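Long-range contacts in TodX (Pseudomonas putida, PDB 3BS0), which carries aromatic hydrocarbons such as toluene across the outer membrane and belongs to the FadL family of beta-barrel transporters: residues A191-T196 with L254-G259; A237-K242 with A279-G284; D298-Y303 with I333-I338. One frame throughout, in Å; residues are numbered along the deposited sequence.

Interaction 1: A191-T196 with L254-G259; sequences AGFVGT and LSAISG. With C8E ((hydroxyethyloxy)tri(ethyloxy)octane), chain C.
Phe193, at the end of helix 186-194, lays its ring against Ala256 and Ser258, where strand 244-257 runs out into a loop. With CG anti to the backbone N (chi1 -176°), the ring reaches across to this strand end. Ser258 CB sits over one face, 3.9 Å from the ring centroid, a CH-pi contact. Ala256 meets the rim: its CB lies 3.6 Å from Phe193 CD2, and its O approaches Phe193 CE2 at the edge. The backbone meets as well: Ser258 CA lies 3.3 Å from Phe193 O in a CA-H...O contact. The OG of Ser258 turns to Asp260, its hydrogen-bond partner. Val194 splits its branches: CG2 packs on Ala256 CB at 3.9 Å, while CG1 lies along the bound detergent, also 3.9 Å from C8E C7. Gly195, with positive phi, then takes the chain out of the helix, and its O is held by the hydroxyl of Ser170. Around this joint, Phe193 also touches Ala262 and Leu264, the latter on strand 263-272. Strand 244-257 is flanked on its two edges, Ala256 bonding to Leu264 and Ile257 to Ala199 through their backbones, so the helix end packs against a strand held between two others.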
ATOM      1  N   ALA A 191     -33.039 -11.745   4.072  1.00 31.44           N
ATOM      2  CA  ALA A 191     -32.856 -13.076   3.496  1.00 32.81           C
ATOM      3  C   ALA A 191     -33.925 -13.528   2.514  1.00 32.15           C
ATOM      4  O   ALA A 191     -33.611 -14.175   1.511  1.00 32.80           O
ATOM      5  CB  ALA A 191     -32.725 -14.105   4.603  1.00 32.89           C
ATOM      6  N   GLY A 192     -35.182 -13.202   2.803  1.00 32.34           N
ATOM      7  CA  GLY A 192     -36.269 -13.591   1.921  1.00 29.44           C
ATOM      8  C   GLY A 192     -36.278 -12.765   0.651  1.00 30.57           C
ATOM      9  O   GLY A 192     -36.694 -13.231  -0.412  1.00 32.68           O
ATOM     10  N   PHE A 193     -35.814 -11.529   0.755  1.00 29.67           N
ATOM     11  CA  PHE A 193     -35.791 -10.635  -0.384  1.00 28.43           C
ATOM     12  C   PHE A 193     -34.689 -11.065  -1.342  1.00 29.16           C
ATOM     13  O   PHE A 193     -34.905 -11.174  -2.548  1.00 27.79           O
ATOM     14  CB  PHE A 193     -35.547  -9.194   0.088  1.00 27.33           C
ATOM     15  CG  PHE A 193     -35.590  -8.185  -1.018  1.00 29.63           C
ATOM     16  CD1 PHE A 193     -36.782  -7.930  -1.699  1.00 30.15           C
ATOM     17  CD2 PHE A 193     -34.427  -7.520  -1.423  1.00 29.28           C
ATOM     18  CE1 PHE A 193     -36.814  -7.023  -2.776  1.00 27.04           C
ATOM     19  CE2 PHE A 193     -34.454  -6.622  -2.486  1.00 24.16           C
ATOM     20  CZ  PHE A 193     -35.644  -6.373  -3.161  1.00 26.63           C
ATOM     21  N   VAL A 194     -33.507 -11.304  -0.785  1.00 27.87           N
ATOM     22  CA  VAL A 194     -32.350 -11.720  -1.557  1.00 28.72           C
ATOM     23  C   VAL A 194     -32.601 -13.106  -2.128  1.00 30.51           C
ATOM     24  O   VAL A 194     -32.345 -13.372  -3.306  1.00 32.56           O
ATOM     25  CB  VAL A 194     -31.095 -11.739  -0.666  1.00 29.17           C
ATOM     26  CG1 VAL A 194     -29.959 -12.456  -1.369  1.00 32.26           C
ATOM     27  CG2 VAL A 194     -30.686 -10.317  -0.320  1.00 28.73           C
ATOM     28  N   GLY A 195     -33.087 -13.995  -1.277  1.00 30.09           N
ATOM     29  CA  GLY A 195     -33.401 -15.340  -1.710  1.00 30.92           C
ATOM     30  C   GLY A 195     -32.338 -16.233  -2.338  1.00 32.40           C
ATOM     31  O   GLY A 195     -31.176 -16.282  -1.928  1.00 33.67           O
ATOM     32  N   THR A 196     -32.764 -16.956  -3.358  1.00 31.28           N
ATOM     33  CA  THR A 196     -31.904 -17.895  -4.049  1.00 33.03           C
ATOM     34  C   THR A 196     -31.163 -17.290  -5.215  1.00 32.14           C
ATOM     35  O   THR A 196     -30.026 -17.659  -5.488  1.00 33.91           O
ATOM     36  CB  THR A 196     -32.719 -19.076  -4.597  1.00 35.53           C
ATOM     37  OG1 THR A 196     -31.852 -19.930  -5.348  1.00 40.98           O
ATOM     38  CG2 THR A 196     -33.818 -18.584  -5.538  1.00 35.39           C
ATOM     39  N   LEU A 254     -25.914  -0.443   2.450  1.00 34.80           N
ATOM     40  CA  LEU A 254     -26.089  -1.874   2.277  1.00 32.48           C
ATOM     41  C   LEU A 254     -27.317  -1.958   1.404  1.00 33.35           C
ATOM     42  O   LEU A 254     -28.345  -1.366   1.714  1.00 32.85           O
ATOM     43  CB  LEU A 254     -26.373  -2.561   3.595  1.00 32.47           C
ATOM     44  CG  LEU A 254     -26.900  -3.964   3.329  1.00 37.62           C
ATOM     45  CD1 LEU A 254     -25.768  -4.856   2.820  1.00 36.56           C
ATOM     46  CD2 LEU A 254     -27.511  -4.529   4.599  1.00 38.29           C
ATOM     47  N   SER A 255     -27.213  -2.681   0.304  1.00 33.22           N
ATOM     48  CA  SER A 255     -28.333  -2.788  -0.601  1.00 31.08           C
ATOM     49  C   SER A 255     -28.583  -4.224  -1.050  1.00 29.35           C
ATOM     50  O   SER A 255     -27.728  -4.879  -1.613  1.00 30.66           O
ATOM     51  CB  SER A 255     -28.100  -1.867  -1.793  1.00 30.26           C
ATOM     52  OG  SER A 255     -28.154  -2.608  -2.979  1.00 36.84           O
ATOM     53  N   ALA A 256     -29.780  -4.698  -0.763  1.00 29.57           N
ATOM     54  CA  ALA A 256     -30.201  -6.040  -1.077  1.00 27.90           C
ATOM     55  C   ALA A 256     -30.816  -6.041  -2.453  1.00 26.23           C
ATOM     56  O   ALA A 256     -31.469  -5.074  -2.841  1.00 26.23           O
ATOM     57  CB  ALA A 256     -31.225  -6.512  -0.036  1.00 25.99           C
ATOM     58  N   ILE A 257     -30.604  -7.127  -3.191  1.00 25.14           N
ATOM     59  CA  ILE A 257     -31.171  -7.250  -4.522  1.00 26.38           C
ATOM     60  C   ILE A 257     -31.908  -8.586  -4.688  1.00 26.63           C
ATOM     61  O   ILE A 257     -31.378  -9.661  -4.375  1.00 28.16           O
ATOM     62  CB  ILE A 257     -30.072  -7.093  -5.563  1.00 26.00           C
ATOM     63  CG1 ILE A 257     -29.331  -5.768  -5.304  1.00 23.18           C
ATOM     64  CG2 ILE A 257     -30.679  -7.118  -6.976  1.00 23.53           C
ATOM     65  CD1 ILE A 257     -27.818  -5.909  -5.244  1.00 20.07           C
ATOM     66  N   SER A 258     -33.145  -8.513  -5.159  1.00 27.45           N
ATOM     67  CA  SER A 258     -33.961  -9.716  -5.339  1.00 29.95           C
ATOM     68  C   SER A 258     -33.629 -10.473  -6.610  1.00 32.20           C
ATOM     69  O   SER A 258     -32.780 -10.055  -7.402  1.00 32.18           O
ATOM     70  CB  SER A 258     -35.443  -9.357  -5.366  1.00 27.32           C
ATOM     71  OG  SER A 258     -35.737  -8.562  -6.497  1.00 29.13           O
ATOM     72  N   GLY A 259     -34.325 -11.588  -6.802  1.00 34.10           N
ATOM     73  CA  GLY A 259     -34.114 -12.418  -7.974  1.00 34.31           C
ATOM     74  C   GLY A 259     -34.584 -11.760  -9.254  1.00 34.51           C
ATOM     75  O   GLY A 259     -34.361 -12.271 -10.353  1.00 34.08           O
TER
HETATM   76  C1  C8E C 501     -27.561  -8.510   3.576  1.00 71.32           C
HETATM   77  C2  C8E C 501     -28.359  -9.672   3.931  1.00 72.41           C
HETATM   78  C3  C8E C 501     -28.001 -10.888   3.206  1.00 73.20           C
HETATM   79  C4  C8E C 501     -28.743 -11.986   3.792  1.00 73.64           C
HETATM   80  C5  C8E C 501     -29.292 -12.809   2.694  1.00 75.42           C
HETATM   81  C6  C8E C 501     -29.204 -14.226   2.999  1.00 75.89           C
HETATM   82  C7  C8E C 501     -29.732 -14.737   1.750  1.00 78.60           C
HETATM   83  C8  C8E C 501     -29.433 -16.170   1.616  1.00 79.52           C
HETATM   84  O9  C8E C 501     -30.251 -17.129   0.972  1.00 82.31           O
HETATM   85  C10 C8E C 501     -31.569 -17.338   1.465  1.00 84.77           C
HETATM   86  C11 C8E C 501     -32.182 -18.399   0.592  1.00 87.46           C
HETATM   87  O12 C8E C 501     -33.433 -18.893   1.142  1.00 90.26           O
HETATM   88  C13 C8E C 501     -34.656 -18.235   0.649  1.00 91.91           C
HETATM   89  C14 C8E C 501     -35.591 -18.744  -0.508  1.00 93.55           C
HETATM   90  O15 C8E C 501     -36.050 -18.098  -1.743  1.00 96.13           O

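Interaction 2: A237-K242 with A279-G284; sequences AMYNFK and ASLTLG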
ATOM      1  N   ALA A 237      20.046  -1.260   9.480  1.00 56.92           N
ATOM      2  CA  ALA A 237      18.945  -1.954  10.120  1.00 55.47           C
ATOM      3  C   ALA A 237      17.968  -0.949  10.727  1.00 54.91           C
ATOM      4  O   ALA A 237      18.364   0.136  11.162  1.00 54.78           O
ATOM      5  CB  ALA A 237      19.478  -2.885  11.194  1.00 54.12           C
ATOM      6  N   MET A 238      16.691  -1.319  10.749  1.00 55.35           N
ATOM      7  CA  MET A 238      15.650  -0.460  11.304  1.00 57.45           C
ATOM      8  C   MET A 238      14.455  -1.276  11.790  1.00 58.12           C
ATOM      9  O   MET A 238      14.091  -2.286  11.191  1.00 57.25           O
ATOM     10  CB  MET A 238      15.164   0.527  10.249  1.00 57.97           C
ATOM     11  CG  MET A 238      14.452  -0.144   9.102  1.00 58.80           C
ATOM     12  SD  MET A 238      15.345  -0.072   7.543  1.00 61.52           S
ATOM     13  CE  MET A 238      16.817  -0.873   7.907  1.00 58.53           C
ATOM     14  N   TYR A 239      13.845  -0.828  12.876  1.00 59.36           N
ATOM     15  CA  TYR A 239      12.685  -1.509  13.408  1.00 62.08           C
ATOM     16  C   TYR A 239      11.482  -0.609  13.256  1.00 62.80           C
ATOM     17  O   TYR A 239      11.564   0.583  13.521  1.00 62.07           O
ATOM     18  CB  TYR A 239      12.871  -1.833  14.880  1.00 64.00           C
ATOM     19  CG  TYR A 239      11.612  -2.355  15.518  1.00 65.63           C
ATOM     20  CD1 TYR A 239      11.072  -3.583  15.139  1.00 67.14           C
ATOM     21  CD2 TYR A 239      10.961  -1.625  16.511  1.00 67.07           C
ATOM     22  CE1 TYR A 239       9.907  -4.080  15.748  1.00 69.26           C
ATOM     23  CE2 TYR A 239       9.796  -2.107  17.124  1.00 68.94           C
ATOM     24  CZ  TYR A 239       9.279  -3.335  16.743  1.00 68.28           C
ATOM     25  OH  TYR A 239       8.165  -3.828  17.383  1.00 69.35           O
ATOM     26  N   ASN A 240      10.363  -1.191  12.844  1.00 64.82           N
ATOM     27  CA  ASN A 240       9.142  -0.432  12.650  1.00 66.89           C
ATOM     28  C   ASN A 240       8.107  -0.852  13.681  1.00 68.86           C
ATOM     29  O   ASN A 240       7.910  -2.041  13.918  1.00 69.98           O
ATOM     30  CB  ASN A 240       8.615  -0.668  11.236  1.00 66.69           C
ATOM     31  CG  ASN A 240       7.837   0.502  10.704  1.00 65.16           C
ATOM     32  OD1 ASN A 240       7.653   0.635   9.502  1.00 67.16           O
ATOM     33  ND2 ASN A 240       7.368   1.356  11.594  1.00 64.16           N
ATOM     34  N   PHE A 241       7.459   0.134  14.295  1.00 70.86           N
ATOM     35  CA  PHE A 241       6.435  -0.108  15.305  1.00 72.86           C
ATOM     36  C   PHE A 241       5.084  -0.463  14.697  1.00 73.58           C
ATOM     37  O   PHE A 241       4.773  -0.060  13.577  1.00 73.97           O
ATOM     38  CB  PHE A 241       6.275   1.127  16.196  1.00 75.11           C
ATOM     39  CG  PHE A 241       7.293   1.217  17.294  1.00 78.43           C
ATOM     40  CD1 PHE A 241       8.649   1.308  17.001  1.00 79.72           C
ATOM     41  CD2 PHE A 241       6.897   1.193  18.628  1.00 80.06           C
ATOM     42  CE1 PHE A 241       9.599   1.373  18.021  1.00 80.12           C
ATOM     43  CE2 PHE A 241       7.840   1.257  19.658  1.00 80.96           C
ATOM     44  CZ  PHE A 241       9.195   1.347  19.349  1.00 80.41           C
ATOM     45  N   LYS A 242       4.285  -1.227  15.436  1.00 74.74           N
ATOM     46  CA  LYS A 242       2.961  -1.608  14.963  1.00 74.89           C
ATOM     47  C   LYS A 242       2.103  -0.363  14.814  1.00 74.34           C
ATOM     48  O   LYS A 242       2.055   0.488  15.705  1.00 74.59           O
ATOM     49  CB  LYS A 242       2.277  -2.581  15.935  1.00 75.82           C
ATOM     50  CG  LYS A 242       2.912  -2.690  17.312  1.00 77.90           C
ATOM     51  CD  LYS A 242       2.946  -1.372  18.069  1.00 79.82           C
ATOM     52  CE  LYS A 242       3.794  -1.530  19.319  1.00 80.46           C
ATOM     53  NZ  LYS A 242       5.064  -2.236  18.973  1.00 80.99           N
ATOM     54  N   ALA A 279       4.771  -4.923  12.724  1.00 75.12           N
ATOM     55  CA  ALA A 279       6.090  -4.358  12.915  1.00 72.21           C
ATOM     56  C   ALA A 279       6.959  -5.084  11.896  1.00 70.53           C
ATOM     57  O   ALA A 279       6.654  -6.213  11.501  1.00 69.92           O
ATOM     58  CB  ALA A 279       6.579  -4.639  14.319  1.00 72.01           C
ATOM     59  N   SER A 280       8.027  -4.436  11.452  1.00 68.05           N
ATOM     60  CA  SER A 280       8.923  -5.049  10.494  1.00 66.33           C
ATOM     61  C   SER A 280      10.347  -4.835  10.965  1.00 64.55           C
ATOM     62  O   SER A 280      10.662  -3.825  11.592  1.00 64.09           O
ATOM     63  CB  SER A 280       8.742  -4.432   9.108  1.00 69.46           C
ATOM     64  OG  SER A 280       7.393  -4.506   8.679  1.00 73.62           O
ATOM     65  N   LEU A 281      11.203  -5.803  10.676  1.00 63.02           N
ATOM     66  CA  LEU A 281      12.605  -5.730  11.052  1.00 60.89           C
ATOM     67  C   LEU A 281      13.338  -5.801   9.722  1.00 60.25           C
ATOM     68  O   LEU A 281      12.983  -6.603   8.859  1.00 59.58           O
ATOM     69  CB  LEU A 281      12.971  -6.918  11.947  1.00 58.72           C
ATOM     70  CG  LEU A 281      14.054  -6.649  12.987  1.00 57.90           C
ATOM     71  CD1 LEU A 281      15.341  -6.289  12.282  1.00 59.04           C
ATOM     72  CD2 LEU A 281      13.613  -5.528  13.914  1.00 55.60           C
ATOM     73  N   THR A 282      14.344  -4.960   9.536  1.00 59.33           N
ATOM     74  CA  THR A 282      15.048  -4.975   8.264  1.00 60.28           C
ATOM     75  C   THR A 282      16.559  -4.948   8.419  1.00 60.49           C
ATOM     76  O   THR A 282      17.100  -4.125   9.157  1.00 61.06           O
ATOM     77  CB  THR A 282      14.625  -3.779   7.399  1.00 59.62           C
ATOM     78  OG1 THR A 282      13.255  -3.455   7.672  1.00 58.50           O
ATOM     79  CG2 THR A 282      14.780  -4.118   5.921  1.00 58.80           C
ATOM     80  N   LEU A 283      17.236  -5.848   7.713  1.00 59.40           N
ATOM     81  CA  LEU A 283      18.689  -5.925   7.779  1.00 58.89           C
ATOM     82  C   LEU A 283      19.262  -5.899   6.372  1.00 58.79           C
ATOM     83  O   LEU A 283      18.716  -6.532   5.471  1.00 58.69           O
ATOM     84  CB  LEU A 283      19.111  -7.206   8.511  1.00 58.11           C
ATOM     85  CG  LEU A 283      18.753  -7.276  10.001  1.00 57.70           C
ATOM     86  CD1 LEU A 283      19.276  -8.572  10.590  1.00 59.11           C
ATOM     87  CD2 LEU A 283      19.361  -6.098  10.743  1.00 57.12           C
ATOM     88  N   GLY A 284      20.349  -5.154   6.178  1.00 58.02           N
ATOM     89  CA  GLY A 284      20.954  -5.077   4.859  1.00 58.97           C
ATOM     90  C   GLY A 284      22.359  -4.492   4.797  1.00 60.76           C
ATOM     91  O   GLY A 284      22.972  -4.169   5.821  1.00 59.37           O
TER
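Met238 sets its CG between its own backbone N and carbonyl carbon (chi1 66°), and the further bends at chi2 and chi3 fold the thioether over Thr282 of the neighbouring strand 280-288. SD lies 3.8 Å and CE 3.7 Å from Thr282 CB, so the methionine end rests on the threonine instead of extending straight from the sheet. On the other face Tyr239 holds CG anti to the backbone N (chi1 171°), which carries its ring along the neighbouring strand toward Ala279. The Tyr239 and Leu281 side chains cross at about a right angle, with CD1 touching Leu281 CD2, and farther out Tyr239 OH lies 3.5 Å from Ala279 CB. Beside them on this face, Ala237 meets the side chain of Leu283. The strands themselves run antiparallel, their axes 4.9 Å apart at closest. Met238 and Thr282 exchange two backbone bonds, Met238 N to Thr282 O at 3.3 Å and Thr282 N to Met238 O at 3.2 Å. Asn240 N gives a shorter bond, 2.9 Å, to Ser280 O; the return bond from Ser280 N is weak. An alanine in place of Met238 would probably open a gap over Thr282 and lose the thioether's contact with Ser21 and Asn33. Those two residues belong to the N-terminal part of the chain, which in FadL-family proteins plugs the barrel lumen. This is consistent with Met238 and Thr282 facing the lumen and Tyr239, Leu281 and Leu283 the outer surface. The alternation, a lining that meets the plug on one face and aromatic and aliphatic groups on the other, is that of an antiparallel transmembrane beta barrel.

Interaction 3: D298-Y303 with I333-I338; sequences DIKRAY and ITVASI
Asp298 and Lys300 pair with Ser337 and Val335 as hydrogen-bonded pairs of antiparallel strands whose axes come within 4.5 Å, their directions 163° apart. This is the strand-to-strand pairing of an outer-membrane beta barrel, with side chains alternating between lumen and outer surface. Each of the two pairs has bonds in both directions: Asp298 N to Ser337 O is 2.6 Å with Ser337 N to Asp298 O in return, and Lys300 N to Val335 O is likewise matched by Val335 N to Lys300 O. Toward the end of the ladder the pair Ala302 and Ile333 keeps one sound bond, Ile333 N to Ala302 O at 3.0 Å, and a weak one the other way. On the lumen face Lys300 and Val335 stand side by side, CB to CB 3.9 Å. The lysine chain bends at chi2, chi3 and chi4 and leads away from Val335 to a salt bridge between NZ and Asp5. Asp298 OD2 bonds to Ser21 OG and Ser337 OG to the carbonyl of Gly17, so three neighbouring side chains of this wall grip the N-terminal segment that, as in FadL relatives, plugs the barrel. The outer face is built differently. Ile299 lies on the surface there, its CG2 4.4 Å from Thr334 CG2. Arg301 starts with CG anti to the backbone N and then turns at chi2 (58°), folding its chain back over the neighbouring strand. Its guanidinium thus presents a face to the threonine hydroxyl: NE and Thr334 OG1 are 3.1 Å apart, but the angle is too poor for a hydrogen bond.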
ATOM      1  N   ASP A 298      19.148  -6.265   0.684  1.00 55.75           N
ATOM      2  CA  ASP A 298      18.366  -6.084   1.896  1.00 55.84           C
ATOM      3  C   ASP A 298      17.457  -7.285   2.153  1.00 55.08           C
ATOM      4  O   ASP A 298      17.035  -7.965   1.218  1.00 53.28           O
ATOM      5  CB  ASP A 298      17.503  -4.826   1.746  1.00 60.20           C
ATOM      6  CG  ASP A 298      17.411  -4.009   3.026  1.00 64.16           C
ATOM      7  OD1 ASP A 298      16.446  -3.221   3.161  1.00 65.25           O
ATOM      8  OD2 ASP A 298      18.307  -4.138   3.886  1.00 67.34           O
ATOM      9  N   ILE A 299      17.165  -7.542   3.425  1.00 53.60           N
ATOM     10  CA  ILE A 299      16.279  -8.632   3.803  1.00 53.18           C
ATOM     11  C   ILE A 299      15.283  -8.075   4.823  1.00 53.12           C
ATOM     12  O   ILE A 299      15.660  -7.672   5.932  1.00 51.00           O
ATOM     13  CB  ILE A 299      17.046  -9.807   4.436  1.00 53.88           C
ATOM     14  CG1 ILE A 299      18.468  -9.874   3.873  1.00 54.28           C
ATOM     15  CG2 ILE A 299      16.323 -11.117   4.116  1.00 54.55           C
ATOM     16  CD1 ILE A 299      19.375 -10.862   4.593  1.00 54.69           C
ATOM     17  N   LYS A 300      14.012  -8.046   4.432  1.00 53.42           N
ATOM     18  CA  LYS A 300      12.958  -7.518   5.288  1.00 54.20           C
ATOM     19  C   LYS A 300      12.031  -8.585   5.854  1.00 54.08           C
ATOM     20  O   LYS A 300      11.682  -9.559   5.179  1.00 53.75           O
ATOM     21  CB  LYS A 300      12.123  -6.501   4.521  1.00 55.70           C
ATOM     22  CG  LYS A 300      11.327  -5.609   5.434  1.00 58.85           C
ATOM     23  CD  LYS A 300      10.006  -5.193   4.829  1.00 61.38           C
ATOM     24  CE  LYS A 300       9.782  -3.714   5.061  1.00 63.73           C
ATOM     25  NZ  LYS A 300      10.672  -2.902   4.186  1.00 68.06           N
ATOM     26  N   ARG A 301      11.609  -8.376   7.095  1.00 55.24           N
ATOM     27  CA  ARG A 301      10.729  -9.315   7.769  1.00 56.26           C
ATOM     28  C   ARG A 301       9.504  -8.677   8.416  1.00 55.85           C
ATOM     29  O   ARG A 301       9.585  -8.136   9.518  1.00 56.31           O
ATOM     30  CB  ARG A 301      11.518 -10.063   8.831  1.00 59.59           C
ATOM     31  CG  ARG A 301      10.788 -11.249   9.403  1.00 65.39           C
ATOM     32  CD  ARG A 301      10.413 -12.232   8.307  1.00 69.32           C
ATOM     33  NE  ARG A 301      10.090 -13.546   8.849  1.00 73.08           N
ATOM     34  CZ  ARG A 301      10.984 -14.375   9.379  1.00 74.18           C
ATOM     35  NH1 ARG A 301      12.269 -14.033   9.437  1.00 73.67           N
ATOM     36  NH2 ARG A 301      10.589 -15.546   9.861  1.00 75.53           N
ATOM     37  N   ALA A 302       8.368  -8.762   7.731  1.00 56.87           N
ATOM     38  CA  ALA A 302       7.103  -8.207   8.221  1.00 58.84           C
ATOM     39  C   ALA A 302       6.390  -9.190   9.140  1.00 59.56           C
ATOM     40  O   ALA A 302       5.958 -10.255   8.707  1.00 57.95           O
ATOM     41  CB  ALA A 302       6.201  -7.854   7.051  1.00 56.73           C
ATOM     42  N   TYR A 303       6.246  -8.809  10.403  1.00 63.01           N
ATOM     43  CA  TYR A 303       5.608  -9.656  11.402  1.00 66.32           C
ATOM     44  C   TYR A 303       4.098  -9.745  11.313  1.00 67.36           C
ATOM     45  O   TYR A 303       3.406  -9.453  12.283  1.00 67.63           O
ATOM     46  CB  TYR A 303       6.013  -9.183  12.802  1.00 69.26           C
ATOM     47  CG  TYR A 303       7.502  -9.313  13.047  1.00 74.05           C
ATOM     48  CD1 TYR A 303       8.254  -8.234  13.519  1.00 74.89           C
ATOM     49  CD2 TYR A 303       8.165 -10.512  12.775  1.00 74.65           C
ATOM     50  CE1 TYR A 303       9.625  -8.345  13.712  1.00 76.48           C
ATOM     51  CE2 TYR A 303       9.533 -10.635  12.962  1.00 76.41           C
ATOM     52  CZ  TYR A 303      10.259  -9.549  13.430  1.00 78.25           C
ATOM     53  OH  TYR A 303      11.618  -9.671  13.615  1.00 79.75           O
ATOM     54  N   ILE A 333       5.876 -12.409   6.667  1.00 72.05           N
ATOM     55  CA  ILE A 333       6.413 -12.461   5.305  1.00 72.30           C
ATOM     56  C   ILE A 333       7.890 -12.067   5.282  1.00 72.03           C
ATOM     57  O   ILE A 333       8.369 -11.365   6.167  1.00 73.22           O
ATOM     58  CB  ILE A 333       5.638 -11.526   4.338  1.00 72.25           C
ATOM     59  CG1 ILE A 333       6.319 -11.522   2.967  1.00 72.46           C
ATOM     60  CG2 ILE A 333       5.564 -10.121   4.903  1.00 72.85           C
ATOM     61  CD1 ILE A 333       5.783 -10.488   2.001  1.00 74.86           C
ATOM     62  N   THR A 334       8.613 -12.520   4.265  1.00 70.93           N
ATOM     63  CA  THR A 334      10.025 -12.197   4.157  1.00 69.85           C
ATOM     64  C   THR A 334      10.373 -11.669   2.772  1.00 69.20           C
ATOM     65  O   THR A 334      10.039 -12.271   1.748  1.00 68.18           O
ATOM     66  CB  THR A 334      10.886 -13.425   4.473  1.00 69.93           C
ATOM     67  OG1 THR A 334      10.603 -13.861   5.807  1.00 70.74           O
ATOM     68  CG2 THR A 334      12.366 -13.089   4.363  1.00 69.99           C
ATOM     69  N   VAL A 335      11.062 -10.535   2.751  1.00 68.23           N
ATOM     70  CA  VAL A 335      11.443  -9.908   1.500  1.00 66.23           C
ATOM     71  C   VAL A 335      12.967  -9.824   1.319  1.00 64.95           C
ATOM     72  O   VAL A 335      13.695  -9.420   2.230  1.00 61.91           O
ATOM     73  CB  VAL A 335      10.847  -8.496   1.430  1.00 66.45           C
ATOM     74  CG1 VAL A 335      10.700  -8.065  -0.020  1.00 65.81           C
ATOM     75  CG2 VAL A 335       9.513  -8.468   2.160  1.00 65.73           C
ATOM     76  N   ALA A 336      13.430 -10.217   0.132  1.00 63.90           N
ATOM     77  CA  ALA A 336      14.850 -10.190  -0.214  1.00 64.07           C
ATOM     78  C   ALA A 336      15.034  -9.260  -1.412  1.00 63.80           C
ATOM     79  O   ALA A 336      14.498  -9.518  -2.492  1.00 65.50           O
ATOM     80  CB  ALA A 336      15.338 -11.593  -0.551  1.00 61.82           C
ATOM     81  N   SER A 337      15.803  -8.192  -1.221  1.00 62.60           N
ATOM     82  CA  SER A 337      16.024  -7.205  -2.270  1.00 61.72           C
ATOM     83  C   SER A 337      17.487  -6.889  -2.588  1.00 61.23           C
ATOM     84  O   SER A 337      18.345  -6.898  -1.711  1.00 60.31           O
ATOM     85  CB  SER A 337      15.300  -5.913  -1.884  1.00 62.55           C
ATOM     86  OG  SER A 337      15.677  -4.837  -2.721  1.00 64.92           O
ATOM     87  N   ILE A 338      17.754  -6.615  -3.858  1.00 61.32           N
ATOM     88  CA  ILE A 338      19.088  -6.257  -4.319  1.00 62.08           C
ATOM     89  C   ILE A 338      18.963  -5.087  -5.301  1.00 62.39           C
ATOM     90  O   ILE A 338      18.036  -5.048  -6.123  1.00 61.41           O
ATOM     91  CB  ILE A 338      19.797  -7.437  -5.032  1.00 62.66           C
ATOM     92  CG1 ILE A 338      21.149  -6.961  -5.580  1.00 62.67           C
ATOM     93  CG2 ILE A 338      18.912  -7.993  -6.149  1.00 63.32           C
ATOM     94  CD1 ILE A 338      21.881  -7.973  -6.437  1.00 63.21           C
TER

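In the fold
Interactions 2 and 3 are parts of one continuous barrel wall: strands 280-288 and 293-302 are neighbours, and Leu283 O meets Ile299 N at 2.8 Å, a probable hydrogen bond. Both are partly buried backbone ladders, yet their inner faces differ: a methionine among uncharged polar side chains in interaction 2, against Asp298 and Lys300, with charged ends tied to the N-terminal segment, in interaction 3. Interaction 1 lies on the opposite side of the chain's centre, about 47 Å from interaction 2 and 45 Å from interaction 3 between centres. It is buried and joins a helix end to a strand end mainly through side chains, beside a detergent molecule, with no backbone ladder between its two segments.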